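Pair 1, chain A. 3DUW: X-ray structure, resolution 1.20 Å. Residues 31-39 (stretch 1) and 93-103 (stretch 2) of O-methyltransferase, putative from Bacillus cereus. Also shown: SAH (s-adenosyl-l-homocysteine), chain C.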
# COMPACT_ATOMS: atom_id res chain seq x y z
N VAL A 31 -20.38 7.05 17.65
CA VAL A 31 -21.30 6.01 18.11
C VAL A 31 -20.50 4.83 18.66
O VAL A 31 -20.84 4.29 19.71
CB VAL A 31 -22.23 5.54 16.97
CG1 VAL A 31 -23.04 4.33 17.41
CG2 VAL A 31 -23.17 6.68 16.58
N ASN A 32 -19.43 4.44 17.97
CA ASN A 32 -18.61 3.33 18.44
C ASN A 32 -18.10 3.63 19.86
O ASN A 32 -18.16 2.78 20.74
CB ASN A 32 -17.41 3.10 17.50
CG ASN A 32 -17.81 2.46 16.18
OD1 ASN A 32 -18.97 2.13 15.96
ND2 ASN A 32 -16.83 2.27 15.30
N ALA A 33 -17.60 4.85 20.06
CA ALA A 33 -17.08 5.26 21.36
C ALA A 33 -18.16 5.32 22.43
O ALA A 33 -17.95 4.88 23.55
CB ALA A 33 -16.38 6.61 21.24
N ALA A 34 -19.32 5.87 22.07
CA ALA A 34 -20.42 5.96 23.03
C ALA A 34 -20.83 4.57 23.48
O ALA A 34 -21.24 4.38 24.63
CB ALA A 34 -21.60 6.68 22.40
N ALA A 35 -20.69 3.60 22.58
CA ALA A 35 -21.04 2.21 22.87
C ALA A 35 -19.89 1.48 23.56
O ALA A 35 -19.96 0.27 23.79
CB ALA A 35 -21.41 1.49 21.58
N ASN A 36 -18.84 2.23 23.86
CA ASN A 36 -17.66 1.71 24.53
C ASN A 36 -16.89 0.66 23.74
O ASN A 36 -16.20 -0.17 24.33
CB ASN A 36 -18.03 1.17 25.91
CG ASN A 36 -18.49 2.26 26.85
OD1 ASN A 36 -17.80 3.26 27.04
ND2 ASN A 36 -19.66 2.07 27.45
N LEU A 37 -17.01 0.68 22.42
CA LEU A 37 -16.27 -0.27 21.60
C LEU A 37 -14.80 0.15 21.69
O LEU A 37 -14.50 1.33 21.84
CB LEU A 37 -16.71 -0.22 20.14
CG LEU A 37 -18.19 -0.38 19.78
CD1 LEU A 37 -18.31 -0.66 18.28
CD2 LEU A 37 -18.81 -1.52 20.57
N PRO A 38 -13.87 -0.81 21.61
CA PRO A 38 -12.45 -0.45 21.68
C PRO A 38 -12.09 0.39 20.46
O PRO A 38 -12.69 0.24 19.40
CB PRO A 38 -11.75 -1.81 21.66
CG PRO A 38 -12.77 -2.75 22.24
CD PRO A 38 -14.05 -2.27 21.59
N ALA A 39 -11.11 1.28 20.62
CA ALA A 39 -10.67 2.13 19.51
C ALA A 39 -9.72 1.33 18.63
O ALA A 39 -8.55 1.69 18.48
CB ALA A 39 -9.98 3.37 20.05
N GLU A 93 -22.31 -9.91 19.02
CA GLU A 93 -23.64 -9.54 18.58
C GLU A 93 -23.80 -8.02 18.69
O GLU A 93 -24.36 -7.39 17.81
CB GLU A 93 -24.70 -10.22 19.45
CG GLU A 93 -26.05 -10.35 18.75
CD GLU A 93 -27.14 -10.87 19.65
OE1 GLU A 93 -26.87 -11.80 20.45
OE2 GLU A 93 -28.28 -10.37 19.55
N LYS A 94 -23.28 -7.46 19.78
CA LYS A 94 -23.35 -6.01 19.99
C LYS A 94 -22.57 -5.28 18.90
O LYS A 94 -23.09 -4.36 18.27
CB LYS A 94 -22.79 -5.64 21.36
CG LYS A 94 -22.70 -4.14 21.59
CD LYS A 94 -22.21 -3.81 22.99
CE LYS A 94 -21.97 -2.31 23.14
NZ LYS A 94 -21.48 -1.96 24.49
N HIS A 95 -21.33 -5.69 18.66
CA HIS A 95 -20.54 -5.04 17.62
C HIS A 95 -21.25 -5.12 16.28
O HIS A 95 -21.37 -4.13 15.56
CB HIS A 95 -19.16 -5.69 17.46
CG HIS A 95 -18.24 -5.47 18.62
ND1 HIS A 95 -16.91 -5.82 18.58
CD2 HIS A 95 -18.46 -4.98 19.86
CE1 HIS A 95 -16.35 -5.54 19.74
NE2 HIS A 95 -17.27 -5.03 20.54
N ALA A 96 -21.72 -6.32 15.94
CA ALA A 96 -22.39 -6.53 14.67
C ALA A 96 -23.59 -5.62 14.46
O ALA A 96 -23.76 -5.06 13.38
CB ALA A 96 -22.81 -7.99 14.54
N ASP A 97 -24.43 -5.47 15.49
CA ASP A 97 -25.59 -4.61 15.34
C ASP A 97 -25.22 -3.14 15.23
O ASP A 97 -25.88 -2.38 14.52
CB ASP A 97 -26.59 -4.82 16.47
CG ASP A 97 -27.50 -6.00 16.21
OD1 ASP A 97 -27.78 -6.27 15.02
OD2 ASP A 97 -27.94 -6.64 17.19
N ILE A 98 -24.17 -2.74 15.94
CA ILE A 98 -23.72 -1.36 15.86
C ILE A 98 -23.17 -1.14 14.45
O ILE A 98 -23.44 -0.11 13.84
CB ILE A 98 -22.64 -1.06 16.93
CG1 ILE A 98 -23.29 -1.06 18.32
CG2 ILE A 98 -21.97 0.29 16.65
CD1 ILE A 98 -22.33 -0.89 19.46
N ALA A 99 -22.43 -2.12 13.94
CA ALA A 99 -21.88 -2.03 12.59
C ALA A 99 -23.00 -1.90 11.56
O ALA A 99 -22.95 -1.05 10.68
CB ALA A 99 -21.01 -3.25 12.29
N ARG A 100 -24.02 -2.76 11.66
CA ARG A 100 -25.15 -2.70 10.73
C ARG A 100 -25.78 -1.32 10.77
O ARG A 100 -26.17 -0.78 9.74
CB ARG A 100 -26.20 -3.75 11.09
CG ARG A 100 -25.74 -5.17 10.88
CD ARG A 100 -26.89 -6.17 11.03
NE ARG A 100 -26.39 -7.54 10.92
CZ ARG A 100 -26.02 -8.30 11.95
NH1 ARG A 100 -26.11 -7.83 13.19
NH2 ARG A 100 -25.50 -9.50 11.73
N SER A 101 -25.88 -0.75 11.97
CA SER A 101 -26.48 0.57 12.15
C SER A 101 -25.62 1.65 11.50
O SER A 101 -26.15 2.54 10.83
CB SER A 101 -26.66 0.86 13.64
OG SER A 101 -27.44 -0.16 14.25
N ASN A 102 -24.31 1.56 11.67
CA ASN A 102 -23.41 2.54 11.08
C ASN A 102 -23.41 2.40 9.57
O ASN A 102 -23.40 3.40 8.85
CB ASN A 102 -21.99 2.37 11.61
CG ASN A 102 -21.84 2.87 13.04
OD1 ASN A 102 -22.52 3.81 13.44
ND2 ASN A 102 -20.96 2.24 13.80
N ILE A 103 -23.41 1.17 9.09
CA ILE A 103 -23.42 0.90 7.66
C ILE A 103 -24.71 1.44 7.04
O ILE A 103 -24.70 1.98 5.93
CB ILE A 103 -23.26 -0.61 7.39
CG1 ILE A 103 -21.85 -1.04 7.78
CG2 ILE A 103 -23.54 -0.92 5.93
CD1 ILE A 103 -21.62 -2.54 7.75
N SAH C . -11.45 -3.82 10.90
CA SAH C . -12.39 -3.05 11.81
CB SAH C . -12.08 -3.33 13.24
CG SAH C . -12.20 -4.76 13.72
SD SAH C . -11.48 -4.89 15.41
C SAH C . -12.15 -1.53 11.55
O SAH C . -11.25 -1.19 10.77
OXT SAH C . -12.91 -0.71 12.18
C5' SAH C . -11.42 -6.62 15.57
C4' SAH C . -12.90 -7.26 15.59
O4' SAH C . -12.60 -8.65 15.71
C3' SAH C . -13.75 -6.97 16.82
O3' SAH C . -14.99 -6.34 16.47
C2' SAH C . -13.91 -8.40 17.47
O2' SAH C . -15.13 -8.55 18.19
C1' SAH C . -13.77 -9.31 16.27
N9 SAH C . -13.48 -10.60 16.51
C8 SAH C . -12.66 -11.22 17.44
N7 SAH C . -12.63 -12.51 17.36
C5 SAH C . -13.49 -12.82 16.28
C6 SAH C . -13.87 -14.09 15.71
N6 SAH C . -13.42 -15.27 16.14
N1 SAH C . -14.75 -14.01 14.65
C2 SAH C . -15.23 -12.82 14.18
N3 SAH C . -14.90 -11.59 14.70
C4 SAH C . -14.02 -11.67 15.75

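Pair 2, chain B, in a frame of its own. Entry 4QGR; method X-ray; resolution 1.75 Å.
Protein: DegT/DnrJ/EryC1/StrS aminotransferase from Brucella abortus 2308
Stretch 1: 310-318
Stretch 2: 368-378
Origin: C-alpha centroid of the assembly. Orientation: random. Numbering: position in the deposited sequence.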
# COMPACT_ATOMS: atom_id res chain seq x y z
N ALA B 310 13.47 33.02 4.57
CA ALA B 310 14.92 33.08 4.41
C ALA B 310 15.60 33.56 5.70
O ALA B 310 16.68 33.09 6.06
CB ALA B 310 15.27 34.03 3.26
N GLN B 311 15.00 34.57 6.34
CA GLN B 311 15.54 35.08 7.57
C GLN B 311 15.44 34.02 8.65
O GLN B 311 16.33 33.89 9.49
CB GLN B 311 14.80 36.36 7.99
CG GLN B 311 15.28 36.96 9.30
CD GLN B 311 16.77 37.28 9.27
OE1 GLN B 311 17.31 37.62 8.24
NE2 GLN B 311 17.44 37.12 10.40
N LEU B 312 14.33 33.27 8.67
CA LEU B 312 14.20 32.19 9.65
C LEU B 312 15.33 31.14 9.43
O LEU B 312 16.03 30.74 10.37
CB LEU B 312 12.82 31.55 9.56
CG LEU B 312 11.65 32.35 10.15
CD1 LEU B 312 10.34 31.73 9.65
CD2 LEU B 312 11.66 32.33 11.66
N GLN B 313 15.57 30.77 8.17
CA GLN B 313 16.62 29.81 7.88
C GLN B 313 18.03 30.35 8.20
O GLN B 313 18.86 29.60 8.68
CB GLN B 313 16.61 29.33 6.45
CG GLN B 313 17.40 28.04 6.35
CD GLN B 313 17.57 27.55 4.95
OE1 GLN B 313 16.63 27.54 4.17
NE2 GLN B 313 18.78 27.09 4.62
N ALA B 314 18.25 31.64 7.95
CA ALA B 314 19.55 32.25 8.31
C ALA B 314 19.80 32.18 9.82
O ALA B 314 20.93 32.12 10.25
CB ALA B 314 19.62 33.69 7.81
N GLU B 315 18.72 32.16 10.62
CA GLU B 315 18.83 32.01 12.06
C GLU B 315 18.69 30.56 12.50
O GLU B 315 18.52 30.29 13.69
CB GLU B 315 17.78 32.86 12.77
CG GLU B 315 17.98 34.36 12.63
CD GLU B 315 19.21 34.86 13.36
OE1 GLU B 315 19.61 34.26 14.40
OE2 GLU B 315 19.81 35.83 12.86
N GLY B 316 18.80 29.61 11.57
CA GLY B 316 18.77 28.19 11.94
C GLY B 316 17.39 27.63 12.23
O GLY B 316 17.26 26.59 12.90
N ILE B 317 16.36 28.29 11.71
CA ILE B 317 14.98 27.87 11.97
C ILE B 317 14.39 27.33 10.67
O ILE B 317 14.29 28.07 9.69
CB ILE B 317 14.13 29.04 12.53
CG1 ILE B 317 14.70 29.50 13.88
CG2 ILE B 317 12.67 28.65 12.65
CD1 ILE B 317 14.39 30.95 14.21
N PRO B 318 14.03 26.04 10.64
CA PRO B 318 13.37 25.48 9.45
C PRO B 318 11.91 25.91 9.38
O PRO B 318 11.28 26.16 10.43
CB PRO B 318 13.46 23.98 9.68
CG PRO B 318 13.40 23.85 11.19
CD PRO B 318 14.21 25.00 11.69
N ASP B 368 10.69 31.01 21.84
CA ASP B 368 11.04 32.42 22.00
C ASP B 368 11.92 32.93 20.86
O ASP B 368 11.77 34.04 20.41
CB ASP B 368 11.77 32.67 23.33
CG ASP B 368 10.85 32.49 24.55
OD1 ASP B 368 9.62 32.40 24.39
OD2 ASP B 368 11.39 32.41 25.66
N LYS B 369 12.87 32.10 20.43
CA LYS B 369 13.79 32.49 19.39
C LYS B 369 13.03 32.68 18.08
O LYS B 369 13.22 33.67 17.35
CB LYS B 369 14.87 31.43 19.22
CG LYS B 369 15.96 31.84 18.25
CD LYS B 369 16.78 30.64 17.78
CE LYS B 369 18.04 31.14 17.10
NZ LYS B 369 18.78 30.03 16.41
N ILE B 370 12.12 31.73 17.82
CA ILE B 370 11.32 31.79 16.60
C ILE B 370 10.46 33.05 16.64
O ILE B 370 10.45 33.82 15.69
CB ILE B 370 10.45 30.52 16.44
CG1 ILE B 370 11.32 29.26 16.23
CG2 ILE B 370 9.50 30.66 15.28
CD1 ILE B 370 10.63 27.97 16.55
N ILE B 371 9.76 33.26 17.74
CA ILE B 371 8.94 34.47 17.89
C ILE B 371 9.79 35.72 17.64
O ILE B 371 9.36 36.65 16.98
CB ILE B 371 8.23 34.51 19.27
CG1 ILE B 371 7.06 33.55 19.24
CG2 ILE B 371 7.75 35.90 19.64
CD1 ILE B 371 6.63 33.07 20.61
N GLY B 372 10.98 35.74 18.19
CA GLY B 372 11.84 36.91 18.12
C GLY B 372 12.22 37.23 16.68
O GLY B 372 12.28 38.38 16.28
N VAL B 373 12.51 36.21 15.90
CA VAL B 373 12.97 36.44 14.55
C VAL B 373 11.83 36.97 13.71
O VAL B 373 12.02 37.89 12.90
CB VAL B 373 13.59 35.15 13.93
CG1 VAL B 373 13.91 35.36 12.46
CG2 VAL B 373 14.83 34.75 14.69
N ILE B 374 10.63 36.40 13.92
CA ILE B 374 9.47 36.81 13.15
C ILE B 374 9.10 38.28 13.48
O ILE B 374 8.88 39.09 12.57
CB ILE B 374 8.27 35.86 13.37
CG1 ILE B 374 8.62 34.46 12.87
CG2 ILE B 374 7.01 36.39 12.67
CD1 ILE B 374 7.61 33.39 13.20
N ARG B 375 9.06 38.61 14.76
CA ARG B 375 8.74 39.97 15.20
C ARG B 375 9.79 40.97 14.66
O ARG B 375 9.46 42.05 14.16
CB ARG B 375 8.65 40.03 16.73
CG ARG B 375 7.49 39.23 17.32
CD ARG B 375 7.34 39.48 18.81
NE ARG B 375 6.89 40.85 18.99
CZ ARG B 375 5.63 41.24 18.82
NH1 ARG B 375 4.67 40.37 18.51
NH2 ARG B 375 5.32 42.51 18.94
N GLY B 376 11.06 40.56 14.74
CA GLY B 376 12.16 41.39 14.28
C GLY B 376 12.08 41.65 12.79
O GLY B 376 12.30 42.76 12.34
N PHE B 377 11.77 40.60 12.01
CA PHE B 377 11.57 40.74 10.57
C PHE B 377 10.53 41.80 10.26
O PHE B 377 10.69 42.55 9.30
CB PHE B 377 11.12 39.41 9.94
CG PHE B 377 10.96 39.47 8.44
CD1 PHE B 377 12.08 39.46 7.60
CD2 PHE B 377 9.70 39.58 7.86
CE1 PHE B 377 11.93 39.53 6.23
CE2 PHE B 377 9.55 39.64 6.48
CZ PHE B 377 10.67 39.62 5.67
N HIS B 378 9.46 41.84 11.06
CA HIS B 378 8.37 42.76 10.83
C HIS B 378 8.54 44.09 11.58
O HIS B 378 7.59 44.82 11.79
CB HIS B 378 7.05 42.06 11.16
CG HIS B 378 6.65 41.06 10.12
ND1 HIS B 378 6.41 41.42 8.81
CD2 HIS B 378 6.47 39.72 10.18
CE1 HIS B 378 6.10 40.35 8.11
NE2 HIS B 378 6.12 39.31 8.92
O HOH W 1 17.86 27.68 15.68

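Fourteen central residues of the two pairs superpose on N, CA and C with an RMSD of 0.6 Å. In each pair a helix end turns into a loop, and that turn packs against a second helix. The turns are closed by the same backbone bonds: Leu A37 N donates to Asn A32 O at 2.9 Å and Asn A36 N to Ala A33 O at 2.8 Å, while Ile B317 N donates to Leu B312 O at 2.8 Å and Gly B316 N to Gln B313 O at 2.9 Å. The residue just before Leu A37 and Ile B317 carries positive phi in both, 63° at Asn A36 and 78° at Gly B316, a value that by itself favours glycine but is adopted here by asparagine in pair 1.

By CA position the closest match is the lysine. Lys A94 and Lys B369 lie 0.2 Å apart at CA and 0.4 Å apart at their side-chain centres, and all four chi angles are t in each. The extended chains deliver their ammonium groups to the turn, where Lys A94 NZ donates to Ala A35 O at 2.8 Å and Lys B369 NZ to Glu B315 O at 2.7 Å. Because the acceptor is a backbone carbonyl, the bond tolerates alanine in one pair and glutamate in the other. In pair 2, Lys B369 NZ also donates to water 1 O at 2.6 Å, and that water makes a weak bond to Gly B316 O at 3.0 Å.

Ile A98 and Val B373 (CA 0.4 Å apart) have CA-to-CB bonds directed toward stretch 1, and each contacts several of its residues. The longer isoleucine reaches Ala A35 CB with CD1 at 3.3 Å and Leu A37 CD2 with the same atom at 3.7 Å. Against the shorter valine, alanine is replaced at the matched position by the larger glutamate, while leucine is matched by its isomer isoleucine: Glu B315 CG lies 3.8 Å from Val B373 CG2, and Ile B317 CD1 lies 3.9 Å from that same methyl. The pairing of a small alanine with a long isoleucine is matched in pair 2 by the aliphatic part of a glutamate against a valine.

Leu A37 and Ile B317 differ in their partner at the next matched position. Leu A37 CD2 approaches His A95 CD2 at 3.5 Å, obliquely to the ring, whereas Ile B317 CG2 meets Ile B370 CG1 at 3.9 Å. The histidine also serves the ligand: His A95 ND1 donates to SAH O3' at 2.9 Å, with the oxygen near the ring plane at its edge.

Toward the start of stretch 1 the chemistry also diverges. Asn A32 OD1 accepts a weak hydrogen bond from Asn A102 ND2 at 2.9 Å (125°) and touches Ile A98 CG2 at 3.6 Å. Its counterpart Leu B312 is apolar, with CD2 placed 3.9 Å from both Val B373 CG1 and Ile B374 CG1. At the neighbouring match, Val A31 CB sits 3.9 Å from Asn A102 OD1, while Gln B311 packs its aliphatic portion, CG 3.8 Å from Val B373 CG1 and CB 4.1 Å from Phe B377 CD1.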